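Local atomic coordinates of glutaredoxin, CPYC type (PDB entry 7NCV), a protein that probably acts as a glutathione-dependent thiol-disulfide oxidoreductase of the glutaredoxin family, reducing disulfides with electrons drawn from glutathione. Residues 15-27 and 37-51. Numbering follows the deposited sequence. Where two conformers were deposited one is given.
Sequences ASNKVIVYSKTYC and LNQFIAGKYTVVELE. With NA (sodium ion), chain D.
Strands 19-23 and 46-49 run parallel, their short axes 4.7 Å apart at an 18° angle, with Ile20, Val21, Tyr22 and Ser23 paired to Thr46, Val47, Val48 and Glu49. Val21 and Ser23 each give their N-H to a carbonyl of the edge strand and accept from Val48 N and, just past that strand, Leu50 N, the bond from Val48 N to Val21 O being the straightest at 168°. On the sheet face of Val21, its CG2 slides past Leu37, meeting CD1 at 3.6 Å, while Val19 CG2 and Ile41 CD1 meet tip to tip; Leu37 CD1 in turn sits over a face of the Tyr45 ring, toward its rim. Tyr22 extends alongside Val48 on the other face, its CE1 3.6 Å from Val48 CB, and residues of helices 3-16 and 58-67 touch the Tyr22 side chain. At the C-terminal ends of the strands the contact turns polar. The Glu49 chain bends at chi2 (-69°), bringing OE1 back to accept from Ser23 OG at 2.7 Å, on its syn side but tilted out of the carboxylate plane; Lys34 holds OE2 in a salt bridge. Glu51 grips Thr25 twice: OG1 donates to OE2 at 2.6 Å, syn but again tilted from the plane, whereas Thr25 N reaches OE1 from above it, at 2.9 Å. With an alanine at Glu51, Thr25 N and OG1 would probably lose these acceptors, and the loop before Cys27 part of its tie to 37-51. With helix 28-41 as crossover, this is the beta-alpha-beta unit of the thioredoxin fold, its first strand leading to Cys27, the N-cap residue of that helix and first cysteine of the redox-active CxxC motif.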
loop_
_atom_site.group_PDB
_atom_site.type_symbol
_atom_site.label_atom_id
_atom_site.label_comp_id
_atom_site.label_asym_id
_atom_site.label_seq_id
_atom_site.Cartn_x
_atom_site.Cartn_y
_atom_site.Cartn_z
ATOM N N ALA A 15 -0.266 -7.901 7.405
ATOM C CA ALA A 15 0.617 -8.880 8.043
ATOM C C ALA A 15 0.885 -10.089 7.156
ATOM O O ALA A 15 1.857 -10.820 7.408
ATOM C CB ALA A 15 0.025 -9.316 9.384
ATOM N N SER A 16 0.033 -10.374 6.188
ATOM C CA SER A 16 0.153 -11.621 5.438
ATOM C C SER A 16 0.623 -11.428 4.003
ATOM O O SER A 16 0.693 -12.407 3.242
ATOM C CB SER A 16 -1.180 -12.400 5.461
ATOM O OG SER A 16 -2.198 -11.681 4.786
ATOM N N ASN A 17 0.927 -10.210 3.583
ATOM C CA ASN A 17 1.421 -9.927 2.231
ATOM C C ASN A 17 2.756 -9.242 2.361
ATOM O O ASN A 17 2.906 -8.316 3.173
ATOM C CB ASN A 17 0.493 -9.009 1.442
ATOM C CG ASN A 17 -0.719 -9.759 0.980
ATOM O OD1 ASN A 17 -0.632 -10.477 -0.041
ATOM N ND2 ASN A 17 -1.785 -9.780 1.805
ATOM N N LYS A 18 3.741 -9.676 1.572
ATOM C CA LYS A 18 5.023 -8.967 1.640
ATOM C C LYS A 18 4.898 -7.517 1.197
ATOM O O LYS A 18 5.562 -6.652 1.774
ATOM C CB LYS A 18 6.072 -9.692 0.798
ATOM C CG LYS A 18 6.390 -11.124 1.325
ATOM C CD LYS A 18 7.469 -11.751 0.490
ATOM C CE LYS A 18 7.657 -13.203 0.908
ATOM N NZ LYS A 18 8.366 -13.306 2.206
ATOM N N VAL A 19 4.085 -7.248 0.190
ATOM C CA VAL A 19 3.900 -5.887 -0.335
ATOM C C VAL A 19 2.417 -5.748 -0.665
ATOM O O VAL A 19 1.862 -6.633 -1.350
ATOM C CB VAL A 19 4.708 -5.679 -1.628
ATOM C CG1 VAL A 19 4.455 -4.279 -2.216
ATOM C CG2 VAL A 19 6.193 -5.935 -1.389
ATOM N N ILE A 20 1.770 -4.709 -0.142
ATOM C CA ILE A 20 0.359 -4.499 -0.456
ATOM C C ILE A 20 0.143 -2.983 -0.572
ATOM O O ILE A 20 0.696 -2.187 0.205
ATOM C CB ILE A 20 -0.585 -5.166 0.583
ATOM C CG1 ILE A 20 -2.052 -4.895 0.235
ATOM C CG2 ILE A 20 -0.277 -4.662 2.012
ATOM C CD1 ILE A 20 -3.037 -5.817 1.054
ATOM N N VAL A 21 -0.658 -2.583 -1.546
ATOM C CA VAL A 21 -0.956 -1.179 -1.822
ATOM C C VAL A 21 -2.468 -1.047 -1.789
ATOM O O VAL A 21 -3.162 -1.751 -2.548
ATOM C CB VAL A 21 -0.477 -0.776 -3.211
ATOM C CG1 VAL A 21 -0.777 0.735 -3.446
ATOM C CG2 VAL A 21 1.007 -1.079 -3.382
ATOM N N TYR A 22 -2.991 -0.137 -0.961
ATOM C CA TYR A 22 -4.380 0.266 -1.018
ATOM C C TYR A 22 -4.466 1.446 -1.969
ATOM O O TYR A 22 -3.668 2.395 -1.867
ATOM C CB TYR A 22 -4.871 0.646 0.383
ATOM C CG TYR A 22 -5.089 -0.619 1.173
ATOM C CD1 TYR A 22 -6.310 -1.286 1.097
ATOM C CD2 TYR A 22 -4.028 -1.238 1.845
ATOM C CE1 TYR A 22 -6.523 -2.536 1.715
ATOM C CE2 TYR A 22 -4.216 -2.471 2.513
ATOM C CZ TYR A 22 -5.470 -3.095 2.439
ATOM O OH TYR A 22 -5.663 -4.329 3.080
ATOM N N SER A 23 -5.391 1.358 -2.927
ATOM C CA SER A 23 -5.356 2.222 -4.110
ATOM C C SER A 23 -6.768 2.535 -4.568
ATOM O O SER A 23 -7.755 1.998 -4.034
ATOM C CB SER A 23 -4.550 1.428 -5.161
ATOM O OG SER A 23 -4.555 2.021 -6.474
ATOM N N LYS A 24 -6.882 3.448 -5.534
ATOM C CA LYS A 24 -8.076 3.543 -6.372
ATOM C C LYS A 24 -7.601 3.592 -7.825
ATOM O O LYS A 24 -6.460 4.008 -8.108
ATOM C CB LYS A 24 -8.910 4.771 -6.094
ATOM C CG LYS A 24 -9.519 4.731 -4.701
ATOM C CD LYS A 24 -10.302 6.015 -4.361
ATOM C CE LYS A 24 -10.743 5.970 -2.860
ATOM N NZ LYS A 24 -11.376 7.331 -2.585
ATOM N N THR A 25 -8.454 3.111 -8.742
ATOM C CA THR A 25 -8.078 3.022 -10.163
ATOM C C THR A 25 -7.684 4.390 -10.727
ATOM O O THR A 25 -6.645 4.509 -11.385
ATOM C CB THR A 25 -9.232 2.419 -10.968
ATOM O OG1 THR A 25 -9.431 1.071 -10.450
ATOM C CG2 THR A 25 -8.938 2.350 -12.474
ATOM N N TYR A 26 -8.515 5.429 -10.478
ATOM C CA TYR A 26 -8.290 6.794 -11.017
ATOM C C TYR A 26 -7.563 7.566 -9.924
ATOM O O TYR A 26 -8.176 8.175 -9.038
ATOM C CB TYR A 26 -9.604 7.449 -11.408
ATOM C CG TYR A 26 -9.377 8.670 -12.218
ATOM C CD1 TYR A 26 -9.138 9.892 -11.615
ATOM C CD2 TYR A 26 -9.440 8.607 -13.592
ATOM C CE1 TYR A 26 -8.921 11.062 -12.386
ATOM C CE2 TYR A 26 -9.244 9.766 -14.377
ATOM C CZ TYR A 26 -8.990 10.963 -13.757
ATOM O OH TYR A 26 -8.753 12.060 -14.561
ATOM N N CYS A 27 -6.223 7.550 -9.994
ATOM C CA CYS A 27 -5.413 8.139 -8.930
ATOM C C CYS A 27 -3.976 8.247 -9.418
ATOM O O CYS A 27 -3.249 7.249 -9.475
ATOM C CB CYS A 27 -5.482 7.290 -7.652
ATOM S SG CYS A 27 -4.459 8.267 -6.428
ATOM N N LEU A 37 7.089 0.468 -7.588
ATOM C CA LEU A 37 7.194 -0.952 -7.264
ATOM C C LEU A 37 7.474 -1.772 -8.518
ATOM O O LEU A 37 8.224 -2.768 -8.452
ATOM C CB LEU A 37 5.881 -1.357 -6.599
ATOM C CG LEU A 37 5.785 -0.837 -5.166
ATOM C CD1 LEU A 37 4.315 -0.948 -4.714
ATOM C CD2 LEU A 37 6.742 -1.504 -4.135
ATOM N N ASN A 38 6.843 -1.419 -9.641
ATOM C CA ASN A 38 7.000 -2.194 -10.889
ATOM C C ASN A 38 8.428 -2.141 -11.426
ATOM O O ASN A 38 8.792 -2.968 -12.285
ATOM C CB ASN A 38 6.032 -1.694 -11.955
ATOM C CG ASN A 38 4.603 -2.019 -11.617
ATOM O OD1 ASN A 38 4.297 -2.808 -10.720
ATOM N ND2 ASN A 38 3.708 -1.425 -12.381
ATOM N N GLN A 39 9.260 -1.184 -10.963
ATOM C CA GLN A 39 10.668 -1.215 -11.346
ATOM C C GLN A 39 11.378 -2.455 -10.816
ATOM O O GLN A 39 12.428 -2.849 -11.383
ATOM C CB GLN A 39 11.401 0.026 -10.825
ATOM C CG GLN A 39 10.820 1.329 -11.311
ATOM C CD GLN A 39 11.613 2.531 -10.745
ATOM O OE1 GLN A 39 11.082 3.639 -10.585
ATOM N NE2 GLN A 39 12.888 2.300 -10.434
ATOM N N PHE A 40 10.837 -3.070 -9.756
ATOM C CA PHE A 40 11.482 -4.187 -9.082
ATOM C C PHE A 40 10.669 -5.462 -9.075
ATOM O O PHE A 40 11.274 -6.527 -9.197
ATOM C CB PHE A 40 11.800 -3.811 -7.641
ATOM C CG PHE A 40 12.655 -2.554 -7.560
ATOM C CD1 PHE A 40 14.017 -2.626 -7.813
ATOM C CD2 PHE A 40 12.059 -1.319 -7.311
ATOM C CE1 PHE A 40 14.809 -1.427 -7.776
ATOM C CE2 PHE A 40 12.847 -0.159 -7.291
ATOM C CZ PHE A 40 14.196 -0.234 -7.527
ATOM N N ILE A 41 9.342 -5.388 -8.900
ATOM C CA ILE A 41 8.538 -6.589 -8.663
ATOM C C ILE A 41 7.229 -6.477 -9.420
ATOM O O ILE A 41 6.142 -6.839 -8.908
ATOM C CB ILE A 41 8.291 -6.802 -7.166
ATOM C CG1 ILE A 41 7.696 -5.540 -6.505
ATOM C CG2 ILE A 41 9.583 -7.247 -6.451
ATOM C CD1 ILE A 41 7.118 -5.858 -5.083
ATOM N N ALA A 42 7.300 -6.026 -10.669
ATOM C CA ALA A 42 6.085 -5.937 -11.464
ATOM C C ALA A 42 5.354 -7.271 -11.473
ATOM O O ALA A 42 5.970 -8.323 -11.688
ATOM C CB ALA A 42 6.440 -5.549 -12.912
ATOM N N GLY A 43 4.045 -7.171 -11.337
ATOM C CA GLY A 43 3.182 -8.375 -11.378
ATOM C C GLY A 43 3.225 -9.261 -10.156
ATOM O O GLY A 43 2.645 -10.344 -10.238
ATOM N N LYS A 44 3.860 -8.882 -9.045
ATOM C CA LYS A 44 4.071 -9.853 -7.966
ATOM C C LYS A 44 3.381 -9.504 -6.665
ATOM O O LYS A 44 3.489 -10.293 -5.722
ATOM C CB LYS A 44 5.585 -10.026 -7.720
ATOM C CG LYS A 44 6.360 -10.613 -8.912
ATOM C CD LYS A 44 7.864 -10.793 -8.622
ATOM C CE LYS A 44 8.593 -11.435 -9.769
ATOM N NZ LYS A 44 10.031 -11.585 -9.408
ATOM N N TYR A 45 2.713 -8.345 -6.563
ATOM C CA TYR A 45 2.269 -7.826 -5.279
ATOM C C TYR A 45 0.801 -7.500 -5.355
ATOM O O TYR A 45 0.254 -7.194 -6.425
ATOM C CB TYR A 45 3.058 -6.577 -4.821
ATOM C CG TYR A 45 2.996 -5.379 -5.781
ATOM C CD1 TYR A 45 3.884 -5.280 -6.867
ATOM C CD2 TYR A 45 2.000 -4.380 -5.649
ATOM C CE1 TYR A 45 3.834 -4.218 -7.786
ATOM C CE2 TYR A 45 1.923 -3.349 -6.536
ATOM C CZ TYR A 45 2.844 -3.251 -7.593
ATOM O OH TYR A 45 2.763 -2.235 -8.478
ATOM N N THR A 46 0.221 -7.356 -4.175
ATOM C CA THR A 46 -1.210 -7.138 -4.035
ATOM C C THR A 46 -1.563 -5.658 -4.123
ATOM O O THR A 46 -0.967 -4.826 -3.432
ATOM C CB THR A 46 -1.703 -7.655 -2.686
ATOM O OG1 THR A 46 -1.617 -9.074 -2.743
ATOM C CG2 THR A 46 -3.148 -7.313 -2.474
ATOM N N VAL A 47 -2.544 -5.332 -4.963
ATOM C CA VAL A 47 -3.228 -4.045 -4.954
ATOM C C VAL A 47 -4.684 -4.252 -4.609
ATOM O O VAL A 47 -5.333 -5.123 -5.185
ATOM C CB VAL A 47 -3.128 -3.344 -6.325
ATOM C CG1 VAL A 47 -3.859 -2.000 -6.295
ATOM C CG2 VAL A 47 -1.667 -3.139 -6.697
ATOM N N VAL A 48 -5.193 -3.480 -3.642
ATOM C CA VAL A 48 -6.606 -3.503 -3.262
ATOM C C VAL A 48 -7.180 -2.181 -3.773
ATOM O O VAL A 48 -6.901 -1.114 -3.204
ATOM C CB VAL A 48 -6.798 -3.621 -1.748
ATOM C CG1 VAL A 48 -8.312 -3.690 -1.442
ATOM C CG2 VAL A 48 -6.072 -4.858 -1.212
ATOM N N GLU A 49 -7.986 -2.229 -4.827
ATOM C CA GLU A 49 -8.632 -1.010 -5.317
ATOM C C GLU A 49 -9.912 -0.767 -4.553
ATOM O O GLU A 49 -10.725 -1.690 -4.367
ATOM C CB GLU A 49 -8.944 -1.140 -6.808
ATOM C CG GLU A 49 -7.706 -1.421 -7.714
ATOM C CD GLU A 49 -6.717 -0.280 -7.860
ATOM O OE1 GLU A 49 -6.850 0.764 -7.173
ATOM O OE2 GLU A 49 -5.774 -0.497 -8.653
ATOM N N LEU A 50 -10.128 0.475 -4.125
ATOM C CA LEU A 50 -11.202 0.779 -3.194
ATOM C C LEU A 50 -12.437 1.449 -3.811
ATOM O O LEU A 50 -13.480 1.508 -3.129
ATOM C CB LEU A 50 -10.671 1.654 -2.047
ATOM C CG LEU A 50 -9.610 1.009 -1.160
ATOM C CD1 LEU A 50 -9.174 2.032 -0.068
ATOM C CD2 LEU A 50 -10.184 -0.217 -0.482
ATOM N N GLU A 51 -12.363 1.975 -5.057
ATOM C CA GLU A 51 -13.456 2.823 -5.518
ATOM C C GLU A 51 -14.779 2.081 -5.688
ATOM O O GLU A 51 -15.830 2.719 -5.605
ATOM C CB GLU A 51 -13.059 3.556 -6.821
ATOM C CG GLU A 51 -13.043 2.643 -8.021
ATOM C CD GLU A 51 -11.742 1.877 -8.198
ATOM O OE1 GLU A 51 -10.770 1.960 -7.388
ATOM O OE2 GLU A 51 -11.670 1.136 -9.214
HETATM NA NA NA D . -12.924 -1.349 -6.132
HETATM O O HOH W 1 0.880 -9.907 -2.353
HETATM O O HOH W 2 -7.424 -0.727 -11.305
HETATM O O HOH W 3 -12.321 -1.546 -8.794
#